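Local structure of methyltransferase (Streptomyces regensis, 5N5D) at residues I65-T70 with M139-A144; Q61-L66 with P84-L89. The protein probably transfers a methyl group from S-adenosylmethionine to a hydroxyl oxygen of a precursor in the biosynthesis of the antibiotic tomaymycin. All blocks are in the same frame, centred on the assembly; numbering follows the deposited sequence.

In the fold
Both interactions belong to one mixed sheet and share strand 64-68, with Ile65 and Leu66 common to the two. Interaction 2 joins this strand to strand 88-93 on one flank, and interaction 1 joins it to strand 139-142 on the other. Along the chain, 61-66 leads into 65-70, then come helix 74-80 and the segment 84-89, and 139-144 much later. The centres of the contacts lie about 13 Å apart: interaction 2 is at the N-terminal end of the shared strand, whereas interaction 1 runs along it. They touch where Glu67 CB packs on Leu89 CD1. Strand 64-68 is thus central to the sheet, with S-adenosylmethionine at its C-terminal end and the turn 84-87 at the other.

Interaction 1 (I65-T70 with M139-A144); sequences ILEIGT and MVFVDA. With SAM (S-adenosylmethionine), chain H.
Gly69 and Asp143, each the first residue beyond the C-terminal end of its strand, grip the amino group of S-adenosylmethionine together. Its N atom donates to Gly69 O at 2.8 Å and to Asp143 OD2, also at 2.8 Å. With CG anti to the backbone N (chi1 -173°), the Asp143 carboxylate is directed at the ammonium, while its CB lies over one face of the Phe141 ring, toward the rim. An alanine in place of Asp143 would probably cost the cofactor's ammonium one of these two acceptors and the negative charge beside it. Gly69 has a positive phi of 112°, and a CB there would strike Asp143 O. Ala144 brings its small methyl alongside Ile68 CG2, 3.8 Å away, and its CA close to the ribose oxygen O4'.

Behind this pair the strands hold each other in parallel register: Leu66 N to Met139 O, Phe141 N to Leu66 O, Ile68 N to Phe141 O at 2.9 Å, and Asp143 N to Ile68 O, the last more bent (147°). Glu67 and Phe141 point the same way, OE2 of Glu67 meeting the ring edge at CD2, 3.7 Å off. Glu67 is buried, but Ser75 and Ser76 hold its two oxygens, with Thr91 also on OE1. On the reverse face Leu66 CD2 lies 4.0 Å from Val140 CG1, branched apolar chains suited to the buried sheet. This is the cofactor end of the Rossmann-like methyltransferase fold, where loops after parallel strands cradle S-adenosylmethionine.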
ATOM      1  N   ILE A  65       2.330  -3.604  17.622  1.00 14.81           N
ATOM      2  CA  ILE A  65       2.588  -4.255  16.345  1.00 13.78           C
ATOM      3  C   ILE A  65       3.203  -5.620  16.604  1.00 15.42           C
ATOM      4  O   ILE A  65       4.081  -5.761  17.463  1.00 16.16           O
ATOM      5  CB  ILE A  65       3.519  -3.404  15.457  1.00 14.63           C
ATOM      6  CG1 ILE A  65       2.904  -2.022  15.215  1.00 15.90           C
ATOM      7  CG2 ILE A  65       3.800  -4.122  14.142  1.00 14.40           C
ATOM      8  CD1 ILE A  65       3.812  -1.067  14.461  1.00 16.46           C
ATOM      9  N   LEU A  66       2.752  -6.624  15.851  1.00 14.88           N
ATOM     10  CA  LEU A  66       3.308  -7.971  15.896  1.00 14.37           C
ATOM     11  C   LEU A  66       4.010  -8.258  14.578  1.00 15.04           C
ATOM     12  O   LEU A  66       3.430  -8.045  13.510  1.00 15.58           O
ATOM     13  CB  LEU A  66       2.207  -9.003  16.145  1.00 15.60           C
ATOM     14  CG  LEU A  66       2.591 -10.478  16.013  1.00 17.06           C
ATOM     15  CD1 LEU A  66       3.648 -10.874  17.048  1.00 18.71           C
ATOM     16  CD2 LEU A  66       1.358 -11.350  16.133  1.00 18.49           C
ATOM     17  N   GLU A  67       5.253  -8.727  14.654  1.00 14.53           N
ATOM     18  CA  GLU A  67       6.026  -9.108  13.480  1.00 14.90           C
ATOM     19  C   GLU A  67       6.452 -10.559  13.605  1.00 11.74           C
ATOM     20  O   GLU A  67       7.024 -10.957  14.624  1.00 15.20           O
ATOM     21  CB  GLU A  67       7.259  -8.214  13.319  1.00 13.94           C
ATOM     22  CG  GLU A  67       8.204  -8.634  12.204  1.00 13.81           C
ATOM     23  CD  GLU A  67       9.370  -7.678  12.061  1.00 14.73           C
ATOM     24  OE1 GLU A  67      10.182  -7.587  13.007  1.00 17.28           O
ATOM     25  OE2 GLU A  67       9.450  -7.007  11.013  1.00 17.34           O
ATOM     26  N   ILE A  68       6.185 -11.339  12.565  1.00 13.86           N
ATOM     27  CA  ILE A  68       6.570 -12.742  12.507  1.00 13.18           C
ATOM     28  C   ILE A  68       7.687 -12.837  11.476  1.00 13.56           C
ATOM     29  O   ILE A  68       7.435 -12.761  10.269  1.00 14.50           O
ATOM     30  CB  ILE A  68       5.383 -13.644  12.152  1.00 14.96           C
ATOM     31  CG1 ILE A  68       4.240 -13.405  13.140  1.00 15.46           C
ATOM     32  CG2 ILE A  68       5.811 -15.105  12.168  1.00 17.48           C
ATOM     33  CD1 ILE A  68       2.935 -14.055  12.760  1.00 16.88           C
ATOM     34  N   GLY A  69       8.927 -12.965  11.953  1.00 15.39           N
ATOM     35  CA  GLY A  69      10.086 -13.029  11.079  1.00 14.74           C
ATOM     36  C   GLY A  69      11.004 -11.823  11.166  1.00 13.77           C
ATOM     37  O   GLY A  69      11.048 -11.016  10.239  1.00 16.25           O
ATOM     38  N   THR A  70      11.758 -11.719  12.266  1.00 15.26           N
ATOM     39  CA  THR A  70      12.633 -10.567  12.493  1.00 15.23           C
ATOM     40  C   THR A  70      13.769 -10.502  11.480  1.00 14.45           C
ATOM     41  O   THR A  70      14.145  -9.410  11.031  1.00 15.11           O
ATOM     42  CB  THR A  70      13.242 -10.630  13.893  1.00 16.69           C
ATOM     43  OG1 THR A  70      12.254 -11.022  14.848  1.00 17.24           O
ATOM     44  CG2 THR A  70      13.830  -9.277  14.275  1.00 18.21           C
ATOM     45  N   MET A 139      -1.580  -3.989  14.332  1.00 14.97           N
ATOM     46  CA  MET A 139      -1.002  -4.327  13.044  1.00 14.39           C
ATOM     47  C   MET A 139      -0.185  -5.594  13.211  1.00 14.15           C
ATOM     48  O   MET A 139       0.470  -5.787  14.240  1.00 15.80           O
ATOM     49  CB  MET A 139      -0.126  -3.189  12.505  1.00 14.61           C
ATOM     50  CG  MET A 139       0.553  -3.497  11.186  1.00 14.49           C
ATOM     51  SD  MET A 139       1.295  -2.003  10.498  1.00 17.62           S
ATOM     52  CE  MET A 139       2.102  -2.658   9.043  1.00 18.12           C
ATOM     53  N   VAL A 140      -0.235  -6.454  12.199  1.00 13.52           N
ATOM     54  CA  VAL A 140       0.548  -7.683  12.159  1.00 13.72           C
ATOM     55  C   VAL A 140       1.268  -7.744  10.820  1.00 14.50           C
ATOM     56  O   VAL A 140       0.638  -7.590   9.771  1.00 15.70           O
ATOM     57  CB  VAL A 140      -0.329  -8.934  12.336  1.00 13.88           C
ATOM     58  CG1 VAL A 140       0.533 -10.176  12.386  1.00 13.74           C
ATOM     59  CG2 VAL A 140      -1.180  -8.815  13.582  1.00 14.28           C
ATOM     60  N   PHE A 141       2.577  -7.974  10.858  1.00 13.93           N
ATOM     61  CA  PHE A 141       3.376  -8.199   9.659  1.00 13.14           C
ATOM     62  C   PHE A 141       3.857  -9.644   9.672  1.00 14.17           C
ATOM     63  O   PHE A 141       4.590 -10.051  10.583  1.00 13.95           O
ATOM     64  CB  PHE A 141       4.559  -7.229   9.594  1.00 13.15           C
ATOM     65  CG  PHE A 141       5.422  -7.385   8.360  1.00 14.52           C
ATOM     66  CD1 PHE A 141       4.856  -7.552   7.102  1.00 15.33           C
ATOM     67  CD2 PHE A 141       6.801  -7.352   8.464  1.00 14.38           C
ATOM     68  CE1 PHE A 141       5.661  -7.684   5.977  1.00 14.83           C
ATOM     69  CE2 PHE A 141       7.605  -7.478   7.345  1.00 15.46           C
ATOM     70  CZ  PHE A 141       7.028  -7.646   6.099  1.00 14.62           C
ATOM     71  N   VAL A 142       3.438 -10.409   8.669  1.00 13.53           N
ATOM     72  CA  VAL A 142       3.763 -11.824   8.545  1.00 15.35           C
ATOM     73  C   VAL A 142       4.803 -11.953   7.443  1.00 14.97           C
ATOM     74  O   VAL A 142       4.508 -11.709   6.266  1.00 13.71           O
ATOM     75  CB  VAL A 142       2.520 -12.665   8.235  1.00 15.23           C
ATOM     76  CG1 VAL A 142       2.874 -14.153   8.215  1.00 16.21           C
ATOM     77  CG2 VAL A 142       1.404 -12.359   9.233  1.00 16.20           C
ATOM     78  N   ASP A 143       6.013 -12.348   7.817  1.00 14.18           N
ATOM     79  CA  ASP A 143       7.131 -12.423   6.890  1.00 15.14           C
ATOM     80  C   ASP A 143       8.107 -13.487   7.379  1.00 15.36           C
ATOM     81  O   ASP A 143       9.288 -13.232   7.597  1.00 16.32           O
ATOM     82  CB  ASP A 143       7.807 -11.060   6.762  1.00 15.91           C
ATOM     83  CG  ASP A 143       8.867 -11.027   5.677  1.00 18.21           C
ATOM     84  OD1 ASP A 143       8.824 -11.870   4.746  1.00 19.64           O
ATOM     85  OD2 ASP A 143       9.754 -10.147   5.750  1.00 19.04           O
ATOM     86  N   ALA A 144       7.614 -14.709   7.563  1.00 18.54           N
ATOM     87  CA  ALA A 144       8.474 -15.806   7.984  1.00 18.86           C
ATOM     88  C   ALA A 144       8.388 -16.925   6.952  1.00 19.44           C
ATOM     89  O   ALA A 144       8.543 -16.677   5.752  1.00 20.44           O
ATOM     90  CB  ALA A 144       8.087 -16.280   9.386  1.00 18.71           C
TER
HETATM   91  N   SAM H 306      11.023  -9.268   8.072  1.00 16.05           N
HETATM   92  CA  SAM H 306      12.466  -9.247   7.756  1.00 16.39           C
HETATM   93  C   SAM H 306      12.837  -7.918   7.021  1.00 18.37           C
HETATM   94  O   SAM H 306      12.055  -7.537   6.121  1.00 17.12           O
HETATM   95  OXT SAM H 306      13.880  -7.330   7.375  1.00 18.13           O
HETATM   96  CB  SAM H 306      12.853 -10.462   6.879  1.00 16.39           C
HETATM   97  CG  SAM H 306      12.298 -11.767   7.438  1.00 17.32           C
HETATM   98  SD  SAM H 306      12.972 -13.122   6.447  1.00 21.60           S
HETATM   99  CE  SAM H 306      12.023 -12.962   4.981  1.00 21.28           C
HETATM  100  C5' SAM H 306      12.149 -14.589   7.157  1.00 20.70           C
HETATM  101  C4' SAM H 306      12.611 -14.899   8.567  1.00 20.81           C
HETATM  102  O4' SAM H 306      11.707 -15.827   9.206  1.00 21.69           O
HETATM  103  C3' SAM H 306      14.014 -15.512   8.660  1.00 19.34           C
HETATM  104  O3' SAM H 306      14.825 -14.710   9.512  1.00 19.12           O
HETATM  105  C2' SAM H 306      13.756 -16.927   9.203  1.00 18.92           C
HETATM  106  O2' SAM H 306      14.792 -17.391  10.060  1.00 19.71           O
HETATM  107  C1' SAM H 306      12.471 -16.710   9.992  1.00 20.95           C
HETATM  108  N9  SAM H 306      11.683 -17.915  10.224  1.00 19.22           N
HETATM  109  C8  SAM H 306      11.467 -18.950   9.354  1.00 19.40           C
HETATM  110  N7  SAM H 306      10.659 -19.875   9.813  1.00 18.61           N
HETATM  111  C5  SAM H 306      10.318 -19.414  11.076  1.00 18.95           C
HETATM  112  C6  SAM H 306       9.469 -19.926  12.075  1.00 18.57           C
HETATM  113  N6  SAM H 306       8.785 -21.071  11.952  1.00 20.80           N
HETATM  114  N1  SAM H 306       9.335 -19.211  13.214  1.00 18.46           N
HETATM  115  C2  SAM H 306      10.012 -18.066  13.337  1.00 19.33           C
HETATM  116  N3  SAM H 306      10.843 -17.485  12.465  1.00 18.85           N
HETATM  117  C4  SAM H 306      10.950 -18.212  11.345  1.00 18.93           C

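Interaction 2 (Q61-L66 with P84-L89); sequences QARRIL and PPDGRL
A beta-alpha-beta unit, strand 64-68, helix 74-80 and strand 88-93, begins and closes at this contact, where the incoming second strand pairs in parallel with the first. Arg88 takes both backbone bonds: its N donates to Arg63 O at 2.9 Å, and its O accepts from Ile65 N at 2.9 Å. Just before it, Pro84 to Gly87 form a type I beta turn, closed by Gly87 N on Pro84 O. Gly87 suits the close approach that follows, since a CB there would collide with Arg63 O. Pro85 suits the second position of this turn, where its ring holds phi near -60°; Pro84, ahead of it, rests its CD 3.5 Å from Ala62 O.

The turn also offers Asp86 to Arg63. The arginine is stretched out from CG to NE, with CG anti to its backbone N (chi1 180°), a reach that carries NE to the carboxylate. There NE makes a salt bridge with Asp86 OD2 at 3.1 Å; the oxygen lies near the guanidinium plane but is met from above its own carboxylate, the two planes being 70° apart. Arg64 and Arg88 run side by side on one face of the sheet. NH1 of Arg64 sits over a face of the Arg88 guanidinium, 3.5 Å from its NH1, so these like charges probably repel, though Glu116 gives Arg88 NE a long, weak ion pair. On the reverse face Leu89 CD1 packs 3.6 Å from Ile65 CG2, two branched apolar chains suited to this buried side of the sheet.

Ahead of strand 64-68, helix 47-60 ends in a Schellman motif at Gln61, which packs on Arg60 of the second subunit. Asp138, just before strand 139-142, accepts from the backbone N of both Arg63 and Arg64, while strand 115-119 lies beyond strand 88-93.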
ATOM      1  N   GLN A  61      -2.265   4.558  13.153  1.00 16.87           N
ATOM      2  CA  GLN A  61      -1.958   4.979  14.519  0.60 18.26           C
ATOM      3  C   GLN A  61      -1.765   3.757  15.410  1.00 17.71           C
ATOM      4  O   GLN A  61      -2.269   3.685  16.537  1.00 19.10           O
ATOM      5  CB  GLN A  61      -3.041   5.903  15.075  0.60 21.05           C
ATOM      6  CG  GLN A  61      -3.294   7.131  14.220  0.60 24.11           C
ATOM      7  CD  GLN A  61      -4.341   8.048  14.815  0.60 29.71           C
ATOM      8  OE1 GLN A  61      -5.490   7.652  15.013  0.60 30.69           O
ATOM      9  NE2 GLN A  61      -3.946   9.281  15.112  0.60 31.40           N
ATOM     10  N   ALA A  62      -1.020   2.786  14.885  1.00 17.05           N
ATOM     11  CA  ALA A  62      -0.761   1.549  15.599  1.00 16.83           C
ATOM     12  C   ALA A  62       0.065   1.820  16.843  1.00 18.53           C
ATOM     13  O   ALA A  62       1.082   2.522  16.793  1.00 19.94           O
ATOM     14  CB  ALA A  62      -0.031   0.557  14.696  1.00 17.64           C
ATOM     15  N   ARG A  63      -0.375   1.250  17.956  1.00 16.92           N
ATOM     16  CA  ARG A  63       0.342   1.296  19.219  1.00 19.04           C
ATOM     17  C   ARG A  63       1.005  -0.024  19.562  1.00 20.00           C
ATOM     18  O   ARG A  63       2.029  -0.031  20.243  1.00 21.40           O
ATOM     19  CB  ARG A  63      -0.622   1.689  20.347  1.00 22.55           C
ATOM     20  CG  ARG A  63      -0.009   1.775  21.728  1.00 28.50           C
ATOM     21  CD  ARG A  63      -1.021   2.334  22.736  1.00 37.76           C
ATOM     22  NE  ARG A  63      -0.514   2.291  24.106  1.00 54.34           N
ATOM     23  CZ  ARG A  63      -0.741   1.307  24.971  1.00 70.95           C
ATOM     24  NH1 ARG A  63      -1.478   0.257  24.627  1.00 81.58           N
ATOM     25  NH2 ARG A  63      -0.229   1.373  26.193  1.00 73.17           N
ATOM     26  N   ARG A  64       0.444  -1.140  19.105  1.00 18.53           N
ATOM     27  CA  ARG A  64       1.037  -2.451  19.310  1.00 18.15           C
ATOM     28  C   ARG A  64       1.135  -3.143  17.960  1.00 16.71           C
ATOM     29  O   ARG A  64       0.135  -3.253  17.245  1.00 18.37           O
ATOM     30  CB  ARG A  64       0.215  -3.305  20.273  1.00 23.77           C
ATOM     31  CG  ARG A  64       0.123  -2.755  21.691  1.00 32.87           C
ATOM     32  CD  ARG A  64      -0.405  -3.819  22.644  1.00 53.24           C
ATOM     33  NE  ARG A  64      -0.874  -3.261  23.909  1.00 77.80           N
ATOM     34  CZ  ARG A  64      -0.082  -2.896  24.911  1.00 96.36           C
ATOM     35  NH1 ARG A  64       1.235  -3.017  24.806  1.00 99.36           N
ATOM     36  NH2 ARG A  64      -0.609  -2.401  26.025  1.00101.18           N
ATOM     37  N   ILE A  65       2.330  -3.604  17.622  1.00 14.81           N
ATOM     38  CA  ILE A  65       2.588  -4.255  16.345  1.00 13.78           C
ATOM     39  C   ILE A  65       3.203  -5.620  16.604  1.00 15.42           C
ATOM     40  O   ILE A  65       4.081  -5.761  17.463  1.00 16.16           O
ATOM     41  CB  ILE A  65       3.519  -3.404  15.457  1.00 14.63           C
ATOM     42  CG1 ILE A  65       2.904  -2.022  15.215  1.00 15.90           C
ATOM     43  CG2 ILE A  65       3.800  -4.122  14.142  1.00 14.40           C
ATOM     44  CD1 ILE A  65       3.812  -1.067  14.461  1.00 16.46           C
ATOM     45  N   LEU A  66       2.752  -6.624  15.851  1.00 14.88           N
ATOM     46  CA  LEU A  66       3.308  -7.971  15.896  1.00 14.37           C
ATOM     47  C   LEU A  66       4.010  -8.258  14.578  1.00 15.04           C
ATOM     48  O   LEU A  66       3.430  -8.045  13.510  1.00 15.58           O
ATOM     49  CB  LEU A  66       2.207  -9.003  16.145  1.00 15.60           C
ATOM     50  CG  LEU A  66       2.591 -10.478  16.013  1.00 17.06           C
ATOM     51  CD1 LEU A  66       3.648 -10.874  17.048  1.00 18.71           C
ATOM     52  CD2 LEU A  66       1.358 -11.350  16.133  1.00 18.49           C
ATOM     53  N   PRO A  84       4.269   5.171  18.892  1.00 15.97           N
ATOM     54  CA  PRO A  84       4.336   6.222  19.903  1.00 17.47           C
ATOM     55  C   PRO A  84       5.199   5.779  21.069  1.00 15.85           C
ATOM     56  O   PRO A  84       5.531   4.591  21.188  1.00 16.14           O
ATOM     57  CB  PRO A  84       2.872   6.383  20.328  1.00 20.70           C
ATOM     58  CG  PRO A  84       2.328   5.011  20.177  1.00 20.06           C
ATOM     59  CD  PRO A  84       2.979   4.461  18.933  1.00 17.01           C
ATOM     60  N   PRO A  85       5.554   6.693  21.972  1.00 16.75           N
ATOM     61  CA  PRO A  85       6.454   6.313  23.071  1.00 17.36           C
ATOM     62  C   PRO A  85       5.907   5.232  23.985  1.00 19.36           C
ATOM     63  O   PRO A  85       6.699   4.590  24.683  1.00 21.89           O
ATOM     64  CB  PRO A  85       6.651   7.630  23.828  1.00 20.59           C
ATOM     65  CG  PRO A  85       6.381   8.682  22.822  1.00 20.87           C
ATOM     66  CD  PRO A  85       5.308   8.144  21.939  1.00 19.04           C
ATOM     67  N   ASP A  86       4.590   5.018  24.028  1.00 19.71           N
ATOM     68  CA  ASP A  86       4.019   3.947  24.835  1.00 19.01           C
ATOM     69  C   ASP A  86       3.689   2.718  23.997  1.00 20.57           C
ATOM     70  O   ASP A  86       2.985   1.821  24.471  1.00 22.92           O
ATOM     71  CB  ASP A  86       2.774   4.431  25.586  1.00 23.29           C
ATOM     72  CG  ASP A  86       1.631   4.839  24.666  1.00 26.77           C
ATOM     73  OD1 ASP A  86       1.836   5.010  23.449  1.00 26.46           O
ATOM     74  OD2 ASP A  86       0.504   4.999  25.188  1.00 31.64           O
ATOM     75  N   GLY A  87       4.213   2.644  22.776  1.00 21.73           N
ATOM     76  CA  GLY A  87       3.930   1.524  21.903  1.00 18.67           C
ATOM     77  C   GLY A  87       4.878   0.353  22.112  1.00 17.48           C
ATOM     78  O   GLY A  87       5.852   0.421  22.864  1.00 20.94           O
ATOM     79  N   ARG A  88       4.581  -0.747  21.421  1.00 16.29           N
ATOM     80  CA  ARG A  88       5.463  -1.902  21.467  1.00 16.90           C
ATOM     81  C   ARG A  88       5.394  -2.666  20.156  1.00 16.49           C
ATOM     82  O   ARG A  88       4.321  -2.814  19.564  1.00 16.46           O
ATOM     83  CB  ARG A  88       5.122  -2.843  22.629  1.00 22.85           C
ATOM     84  CG  ARG A  88       6.168  -3.942  22.829  1.00 30.71           C
ATOM     85  CD  ARG A  88       6.569  -4.119  24.289  1.00 47.05           C
ATOM     86  NE  ARG A  88       5.523  -4.765  25.079  1.00 64.11           N
ATOM     87  CZ  ARG A  88       4.648  -4.131  25.853  1.00 81.22           C
ATOM     88  NH1 ARG A  88       3.742  -4.827  26.528  1.00 87.17           N
ATOM     89  NH2 ARG A  88       4.668  -2.809  25.967  1.00 89.59           N
ATOM     90  N   LEU A  89       6.561  -3.118  19.710  1.00 14.69           N
ATOM     91  CA  LEU A  89       6.710  -4.083  18.631  1.00 14.78           C
ATOM     92  C   LEU A  89       7.116  -5.412  19.252  1.00 16.13           C
ATOM     93  O   LEU A  89       8.138  -5.496  19.942  1.00 16.53           O
ATOM     94  CB  LEU A  89       7.762  -3.621  17.620  1.00 14.24           C
ATOM     95  CG  LEU A  89       8.131  -4.659  16.555  1.00 14.55           C
ATOM     96  CD1 LEU A  89       6.950  -4.940  15.645  1.00 15.03           C
ATOM     97  CD2 LEU A  89       9.336  -4.198  15.755  1.00 14.12           C
TER